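Local coordinates for fiber protein (Duck adenovirus 1, PDB 6ITX), which probably attaches the virus to host-cell receptors through the C-terminal head domain of its trimeric fiber, the part described here, at residues Gln90-Asn102 / Ala182-Phe196. Sequence-based numbering, arbitrary orientation.
Sequences QTPLTRIISMGNN and APVVWSGDSNTPLYF
I96 O takes two backbone bonds from the neighbouring antiparallel strand, from W186 N (2.9 Å) and S187 N (3.2 Å). W186 N stands above the carbonyl plane and S187 N lies nearer to it. This is a classic beta bulge, W186 and S187 both facing I96 while the antiparallel register slips by one residue. S187 N–I96 O pairs with the return bond I96 N–S187 O, and S98 and V184 bond each other through both N and O. Two side-chain bonds extend this grip. On the face carrying I96, S98 and S187, S187 OG, anti to its own backbone N (chi1 173°), donates to T94 O at 2.9 Å. From the bulge, W186 NE1 gives a nearly straight bond to S98 OG (3.0 Å) lying in the indole plane. V184 CG1 lies over the rim of one face of that indole, and W186 CB packs on I96 CB.

On the face carrying I97 and V185, I97 presses CG1 over the centre of the F196 ring, a CH-pi contact 3.9 Å from the centroid. Its CG2 meets T192 CG2 and V185 CG2, while CD1 reaches P183 CB. T192 is held by the type I turn D189–T192, whose D189 O receives both T192 N and T192 OG1. Beyond it, the extended R95 side chain passes Y195, R95 NE lying 3.3 Å from Y195 CE2 with guanidinium and ring planes 58° apart; R95 NH2 makes a long salt bridge to D189 OD2 (3.8 Å).

In this fiber head, strand 95-100 runs between strand 184-187 and strand 118-131, bonding to the latter through R95, I97 and M99. Q90 OE1 of this chain accepts a hydrogen bond from G188 N of the third subunit, and P92 of the second subunit packs on S187, placing the bulged end of this strand pair at the trimer interface.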
# COMPACT_ATOMS: atom_id res chain seq x y z
N GLN A 90 -13.53 4.38 24.47
CA GLN A 90 -12.42 3.44 24.46
C GLN A 90 -12.46 2.57 23.19
O GLN A 90 -11.58 1.70 23.00
CB GLN A 90 -12.48 2.59 25.75
CG GLN A 90 -11.32 1.57 26.14
CD GLN A 90 -9.92 1.83 25.55
OE1 GLN A 90 -9.51 1.17 24.59
NE2 GLN A 90 -9.17 2.75 26.16
N THR A 91 -13.45 2.78 22.32
CA THR A 91 -13.56 2.11 21.03
C THR A 91 -13.53 3.14 19.91
O THR A 91 -14.42 4.01 19.84
CB THR A 91 -14.84 1.28 20.95
OG1 THR A 91 -15.96 2.16 20.98
CG2 THR A 91 -14.95 0.32 22.11
N PRO A 92 -12.53 3.11 19.02
CA PRO A 92 -12.49 4.07 17.91
C PRO A 92 -13.55 3.75 16.86
O PRO A 92 -13.72 2.60 16.45
CB PRO A 92 -11.07 3.91 17.35
CG PRO A 92 -10.29 3.29 18.47
CD PRO A 92 -11.25 2.40 19.18
N LEU A 93 -14.25 4.79 16.42
CA LEU A 93 -15.34 4.66 15.46
C LEU A 93 -14.81 4.81 14.03
O LEU A 93 -14.18 5.82 13.69
CB LEU A 93 -16.43 5.71 15.73
CG LEU A 93 -17.29 6.06 14.50
CD1 LEU A 93 -18.30 4.96 14.18
CD2 LEU A 93 -17.97 7.45 14.60
N THR A 94 -15.09 3.82 13.19
CA THR A 94 -14.75 3.98 11.78
C THR A 94 -15.64 5.05 11.17
O THR A 94 -16.87 4.92 11.17
CB THR A 94 -14.92 2.64 11.06
OG1 THR A 94 -13.78 1.81 11.35
CG2 THR A 94 -15.03 2.84 9.56
N ARG A 95 -15.04 6.12 10.66
CA ARG A 95 -15.77 7.21 10.03
C ARG A 95 -15.54 7.19 8.53
O ARG A 95 -14.52 6.70 8.04
CB ARG A 95 -15.34 8.57 10.60
CG ARG A 95 -15.13 8.52 12.08
CD ARG A 95 -15.04 9.86 12.75
NE ARG A 95 -14.80 9.63 14.17
CZ ARG A 95 -15.67 9.90 15.13
NH1 ARG A 95 -15.37 9.62 16.39
NH2 ARG A 95 -16.85 10.46 14.84
N ILE A 96 -16.52 7.72 7.79
CA ILE A 96 -16.52 7.64 6.34
C ILE A 96 -16.96 8.98 5.77
O ILE A 96 -17.96 9.55 6.21
CB ILE A 96 -17.46 6.53 5.84
CG1 ILE A 96 -17.28 5.24 6.66
CG2 ILE A 96 -17.24 6.30 4.34
CD1 ILE A 96 -17.84 4.03 5.97
N ILE A 97 -16.21 9.49 4.79
CA ILE A 97 -16.64 10.60 3.96
C ILE A 97 -16.27 10.27 2.53
O ILE A 97 -15.43 9.41 2.27
CB ILE A 97 -16.01 11.98 4.33
CG1 ILE A 97 -14.50 11.99 4.07
CG2 ILE A 97 -16.38 12.41 5.75
CD1 ILE A 97 -13.89 13.37 4.06
N SER A 98 -16.90 10.97 1.61
CA SER A 98 -16.58 10.83 0.20
C SER A 98 -16.71 12.19 -0.48
O SER A 98 -17.43 13.08 -0.01
CB SER A 98 -17.50 9.79 -0.46
OG SER A 98 -18.78 10.32 -0.67
N MET A 99 -15.99 12.35 -1.59
CA MET A 99 -16.06 13.59 -2.35
C MET A 99 -16.13 13.27 -3.84
O MET A 99 -15.59 12.26 -4.30
CB MET A 99 -14.86 14.48 -2.07
CG MET A 99 -14.29 14.25 -0.68
SD MET A 99 -12.77 15.15 -0.45
CE MET A 99 -12.47 14.72 1.24
N GLY A 100 -16.80 14.13 -4.58
CA GLY A 100 -16.97 13.89 -5.99
C GLY A 100 -18.13 12.94 -6.24
O GLY A 100 -18.97 12.68 -5.37
N ASN A 101 -18.16 12.41 -7.46
CA ASN A 101 -19.32 11.71 -8.00
C ASN A 101 -18.85 10.38 -8.56
O ASN A 101 -18.21 10.35 -9.63
CB ASN A 101 -20.00 12.55 -9.07
CG ASN A 101 -21.03 11.78 -9.86
OD1 ASN A 101 -21.60 10.80 -9.39
ND2 ASN A 101 -21.29 12.24 -11.07
N ASN A 102 -19.18 9.28 -7.88
CA ASN A 102 -18.71 7.99 -8.37
C ASN A 102 -19.35 7.56 -9.68
O ASN A 102 -18.94 6.55 -10.25
CB ASN A 102 -18.93 6.89 -7.33
CG ASN A 102 -20.39 6.64 -7.03
OD1 ASN A 102 -21.27 7.29 -7.59
ND2 ASN A 102 -20.66 5.70 -6.12
N ALA A 182 -18.69 19.70 -1.55
CA ALA A 182 -18.63 19.39 -0.13
C ALA A 182 -18.44 17.89 0.05
O ALA A 182 -18.86 17.10 -0.80
CB ALA A 182 -19.92 19.83 0.56
N PRO A 183 -17.78 17.46 1.11
CA PRO A 183 -17.79 16.03 1.40
C PRO A 183 -19.20 15.59 1.75
O PRO A 183 -20.09 16.41 1.99
CB PRO A 183 -16.83 15.88 2.60
CG PRO A 183 -16.18 17.22 2.78
CD PRO A 183 -17.10 18.24 2.16
N VAL A 184 -19.42 14.28 1.72
CA VAL A 184 -20.69 13.67 2.10
C VAL A 184 -20.33 12.70 3.21
O VAL A 184 -19.60 11.73 2.97
CB VAL A 184 -21.38 12.95 0.93
CG1 VAL A 184 -22.48 12.05 1.44
CG2 VAL A 184 -21.91 13.94 -0.10
N VAL A 185 -20.82 12.96 4.41
CA VAL A 185 -20.47 12.14 5.55
C VAL A 185 -21.38 10.92 5.58
O VAL A 185 -22.59 11.06 5.73
CB VAL A 185 -20.58 12.94 6.85
CG1 VAL A 185 -20.10 12.10 8.02
CG2 VAL A 185 -19.79 14.22 6.72
N TRP A 186 -20.78 9.72 5.43
CA TRP A 186 -21.48 8.45 5.56
C TRP A 186 -21.34 7.81 6.93
O TRP A 186 -22.10 6.88 7.24
CB TRP A 186 -21.00 7.43 4.52
CG TRP A 186 -21.13 7.88 3.12
CD1 TRP A 186 -20.18 8.48 2.37
CD2 TRP A 186 -22.29 7.76 2.29
NE1 TRP A 186 -20.67 8.76 1.12
CE2 TRP A 186 -21.97 8.33 1.04
CE3 TRP A 186 -23.57 7.24 2.47
CZ2 TRP A 186 -22.88 8.39 -0.01
CZ3 TRP A 186 -24.47 7.29 1.42
CH2 TRP A 186 -24.12 7.86 0.19
N SER A 187 -20.40 8.24 7.76
CA SER A 187 -20.38 7.80 9.15
C SER A 187 -19.76 8.89 10.01
O SER A 187 -18.62 9.30 9.74
CB SER A 187 -19.62 6.49 9.31
OG SER A 187 -19.47 6.15 10.67
N GLY A 188 -20.50 9.36 11.01
CA GLY A 188 -20.02 10.33 11.97
C GLY A 188 -20.81 11.64 11.96
O GLY A 188 -21.69 11.86 11.13
N ASP A 189 -20.46 12.51 12.92
CA ASP A 189 -21.06 13.84 13.09
C ASP A 189 -20.96 14.66 11.83
O ASP A 189 -20.35 14.25 10.84
CB ASP A 189 -20.36 14.63 14.20
CG ASP A 189 -20.21 13.84 15.47
OD1 ASP A 189 -20.29 14.46 16.56
OD2 ASP A 189 -19.98 12.61 15.39
N SER A 190 -21.54 15.86 11.87
CA SER A 190 -21.18 16.87 10.88
C SER A 190 -19.76 17.38 11.11
O SER A 190 -19.22 18.07 10.24
CB SER A 190 -22.18 18.03 10.90
OG SER A 190 -22.20 18.67 12.16
N ASN A 191 -19.15 17.05 12.25
CA ASN A 191 -17.75 17.37 12.49
C ASN A 191 -16.79 16.46 11.74
O ASN A 191 -15.60 16.79 11.63
CB ASN A 191 -17.45 17.28 13.99
CG ASN A 191 -17.65 18.60 14.70
OD1 ASN A 191 -17.76 19.66 14.05
ND2 ASN A 191 -17.68 18.56 16.03
N THR A 192 -17.28 15.34 11.20
CA THR A 192 -16.40 14.28 10.71
C THR A 192 -15.38 14.73 9.67
O THR A 192 -14.25 14.24 9.73
CB THR A 192 -17.26 13.13 10.18
OG1 THR A 192 -17.89 12.48 11.29
CG2 THR A 192 -16.40 12.13 9.40
N PRO A 193 -15.69 15.62 8.72
CA PRO A 193 -14.65 16.05 7.77
C PRO A 193 -13.33 16.43 8.42
O PRO A 193 -12.26 16.13 7.86
CB PRO A 193 -15.30 17.23 7.05
CG PRO A 193 -16.70 16.85 7.00
CD PRO A 193 -17.00 16.19 8.33
N LEU A 194 -13.37 17.06 9.60
CA LEU A 194 -12.14 17.53 10.24
C LEU A 194 -11.21 16.39 10.63
O LEU A 194 -10.01 16.62 10.82
CB LEU A 194 -12.49 18.37 11.47
CG LEU A 194 -13.33 19.62 11.20
CD1 LEU A 194 -13.52 20.36 12.49
CD2 LEU A 194 -12.67 20.52 10.17
N TYR A 195 -11.72 15.17 10.75
CA TYR A 195 -10.86 14.05 11.12
C TYR A 195 -9.96 13.62 9.98
O TYR A 195 -9.05 12.82 10.20
CB TYR A 195 -11.69 12.85 11.58
CG TYR A 195 -12.12 12.93 13.03
CD1 TYR A 195 -12.46 14.15 13.62
CD2 TYR A 195 -12.19 11.78 13.82
CE1 TYR A 195 -12.85 14.22 14.94
CE2 TYR A 195 -12.59 11.84 15.14
CZ TYR A 195 -12.92 13.07 15.70
OH TYR A 195 -13.31 13.13 17.03
N PHE A 196 -10.20 14.15 8.78
CA PHE A 196 -9.50 13.76 7.57
C PHE A 196 -8.56 14.85 7.06
O PHE A 196 -8.11 14.79 5.91
CB PHE A 196 -10.50 13.38 6.47
CG PHE A 196 -11.32 12.17 6.78
CD1 PHE A 196 -12.50 12.28 7.51
CD2 PHE A 196 -10.95 10.92 6.31
CE1 PHE A 196 -13.27 11.18 7.78
CE2 PHE A 196 -11.71 9.80 6.58
CZ PHE A 196 -12.88 9.94 7.31
O HOH W 1 -18.77 15.27 -2.53